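Long-range contact in mandelate racemase / muconate lactonizing enzyme (Burkholderia pseudomallei, PDB 2POD), which is an enolase-superfamily protein of unknown function that is probably a lyase and binds a sodium ion: residues B[116-121]-B[369-374]. Sequence-based numbering, arbitrary orientation.
Sequences TIRTYN and DGHITV
His371 lays its imidazole ring under the backbone of Arg118: CA of Arg118 sits 3.7 Å from the ring centroid, only 11° off the normal, a CH-pi contact over the middle of one face. A chi1 of -82° sets CG of His371 anti to its own carbonyl carbon, beside the backbone N. ND1 of His371 comes 3.4 Å from OG1 of Thr116, a weak hydrogen bond of undecided direction between side chains crossing at about a right angle. On the other face of the sheet, Ile117 and Ile372 cross obliquely and their CG2 methyls meet at 3.8 Å; CG2 of Ile372 also meets CB of Thr119 at 3.9 Å. Both isoleucines pack on helix 327-339, at Ser337 and Thr334. Ile117 and Ile372 form an antiparallel hydrogen-bonded pair, N of Ile117 to O of Ile372 at 2.9 Å and N of Ile372 to O of Ile117 at 2.7 Å. N of Thr119 reaches O of Gly370 at 2.8 Å, from above the carbonyl plane. Extended from CG to NE, Arg118 carries its guanidinium away to a salt bridge with Asp216 and a cation-pi contact with Tyr191 of a second subunit. The strand axes make 116°, a brief, steeply crossed pairing that adds hairpin 366-368/371-373 alongside 117-122, which lies between 174-177 and 346-348 in the enolase-type barrel. Three backbone hydrogen bonds set the register, imidazole and isoleucine methyls pack on opposite faces, and the buried Thr119 hydroxyl is satisfied by Gln346 O and Ser348 OG.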
loop_
_atom_site.group_PDB
_atom_site.type_symbol
_atom_site.label_atom_id
_atom_site.label_comp_id
_atom_site.label_asym_id
_atom_site.label_seq_id
_atom_site.Cartn_x
_atom_site.Cartn_y
_atom_site.Cartn_z
ATOM N N THR B 116 -22.341 -2.125 37.309
ATOM C CA THR B 116 -23.186 -2.828 36.351
ATOM C C THR B 116 -22.781 -2.430 34.937
ATOM O O THR B 116 -22.151 -1.388 34.734
ATOM C CB THR B 116 -24.676 -2.471 36.535
ATOM O OG1 THR B 116 -24.868 -1.061 36.337
ATOM C CG2 THR B 116 -25.186 -2.882 37.926
ATOM N N ILE B 117 -23.156 -3.254 33.962
ATOM C CA ILE B 117 -23.055 -2.880 32.557
ATOM C C ILE B 117 -24.418 -2.951 31.897
ATOM O O ILE B 117 -25.218 -3.823 32.222
ATOM C CB ILE B 117 -21.999 -3.730 31.795
ATOM C CG1 ILE B 117 -21.830 -3.238 30.352
ATOM C CG2 ILE B 117 -22.296 -5.222 31.889
ATOM C CD1 ILE B 117 -20.624 -3.772 29.643
ATOM N N ARG B 118 -24.680 -2.003 30.997
ATOM C CA ARG B 118 -25.833 -2.027 30.102
ATOM C C ARG B 118 -25.973 -3.371 29.396
ATOM O O ARG B 118 -25.000 -3.923 28.874
ATOM C CB ARG B 118 -25.709 -0.901 29.074
ATOM C CG ARG B 118 -26.934 -0.685 28.210
ATOM C CD ARG B 118 -26.832 0.630 27.473
ATOM N NE ARG B 118 -27.883 0.779 26.473
ATOM C CZ ARG B 118 -27.696 0.671 25.162
ATOM N NH1 ARG B 118 -26.488 0.412 24.671
ATOM N NH2 ARG B 118 -28.723 0.833 24.337
ATOM N N THR B 119 -27.188 -3.903 29.417
ATOM C CA THR B 119 -27.504 -5.107 28.669
ATOM C C THR B 119 -28.303 -4.770 27.418
ATOM O O THR B 119 -28.880 -3.691 27.322
ATOM C CB THR B 119 -28.218 -6.160 29.553
ATOM O OG1 THR B 119 -28.036 -7.459 28.985
ATOM C CG2 THR B 119 -29.717 -5.863 29.707
ATOM N N TYR B 120 -28.291 -5.679 26.451
ATOM C CA TYR B 120 -29.211 -5.639 25.322
ATOM C C TYR B 120 -29.828 -7.008 25.131
ATOM O O TYR B 120 -29.203 -8.025 25.447
ATOM C CB TYR B 120 -28.519 -5.155 24.033
ATOM C CG TYR B 120 -27.617 -6.144 23.319
ATOM C CD1 TYR B 120 -28.095 -6.928 22.263
ATOM C CD2 TYR B 120 -26.274 -6.276 23.679
ATOM C CE1 TYR B 120 -27.263 -7.838 21.602
ATOM C CE2 TYR B 120 -25.431 -7.173 23.015
ATOM C CZ TYR B 120 -25.934 -7.954 21.985
ATOM O OH TYR B 120 -25.108 -8.835 21.324
ATOM N N ASN B 121 -31.054 -7.035 24.616
ATOM C CA ASN B 121 -31.796 -8.286 24.506
ATOM C C ASN B 121 -31.739 -8.884 23.120
ATOM O O ASN B 121 -32.230 -8.303 22.153
ATOM C CB ASN B 121 -33.246 -8.138 24.973
ATOM C CG ASN B 121 -33.877 -9.475 25.330
ATOM O OD1 ASN B 121 -33.567 -10.064 26.366
ATOM N ND2 ASN B 121 -34.750 -9.970 24.460
ATOM N N ASP B 369 -33.144 -2.679 35.342
ATOM C CA ASP B 369 -33.124 -1.381 34.640
ATOM C C ASP B 369 -32.264 -1.323 33.374
ATOM O O ASP B 369 -31.549 -0.342 33.134
ATOM C CB ASP B 369 -32.804 -0.219 35.592
ATOM C CG ASP B 369 -33.726 -0.178 36.798
ATOM O OD1 ASP B 369 -34.915 -0.554 36.663
ATOM O OD2 ASP B 369 -33.259 0.237 37.883
ATOM N N GLY B 370 -32.349 -2.382 32.569
ATOM C CA GLY B 370 -31.569 -2.506 31.341
ATOM C C GLY B 370 -30.083 -2.711 31.572
ATOM O O GLY B 370 -29.274 -2.441 30.682
ATOM N N HIS B 371 -29.733 -3.193 32.764
ATOM C CA HIS B 371 -28.344 -3.290 33.202
ATOM C C HIS B 371 -28.125 -4.603 33.948
ATOM O O HIS B 371 -29.022 -5.083 34.635
ATOM C CB HIS B 371 -27.982 -2.105 34.108
ATOM C CG HIS B 371 -27.616 -0.855 33.365
ATOM N ND1 HIS B 371 -26.337 -0.340 33.362
ATOM C CD2 HIS B 371 -28.363 -0.009 32.615
ATOM C CE1 HIS B 371 -26.310 0.764 32.635
ATOM N NE2 HIS B 371 -27.526 0.986 32.169
ATOM N N ILE B 372 -26.926 -5.165 33.818
ATOM C CA ILE B 372 -26.619 -6.517 34.288
ATOM C C ILE B 372 -25.330 -6.502 35.131
ATOM O O ILE B 372 -24.429 -5.692 34.887
ATOM C CB ILE B 372 -26.574 -7.549 33.095
ATOM C CG1 ILE B 372 -26.454 -8.998 33.583
ATOM C CG2 ILE B 372 -25.476 -7.212 32.078
ATOM C CD1 ILE B 372 -26.549 -10.048 32.480
ATOM N N THR B 373 -25.270 -7.366 36.142
ATOM C CA THR B 373 -24.099 -7.485 37.016
ATOM C C THR B 373 -23.870 -8.944 37.411
ATOM O O THR B 373 -24.675 -9.797 37.075
ATOM C CB THR B 373 -24.225 -6.579 38.267
ATOM O OG1 THR B 373 -22.991 -6.588 39.000
ATOM C CG2 THR B 373 -25.373 -7.036 39.176
ATOM N N VAL B 374 -22.770 -9.232 38.103
ATOM C CA VAL B 374 -22.430 -10.614 38.479
ATOM C C VAL B 374 -23.193 -11.075 39.733
ATOM O O VAL B 374 -23.608 -10.240 40.541
ATOM C CB VAL B 374 -20.893 -10.806 38.689
ATOM C CG1 VAL B 374 -20.149 -10.667 37.375
ATOM C CG2 VAL B 374 -20.342 -9.837 39.723
#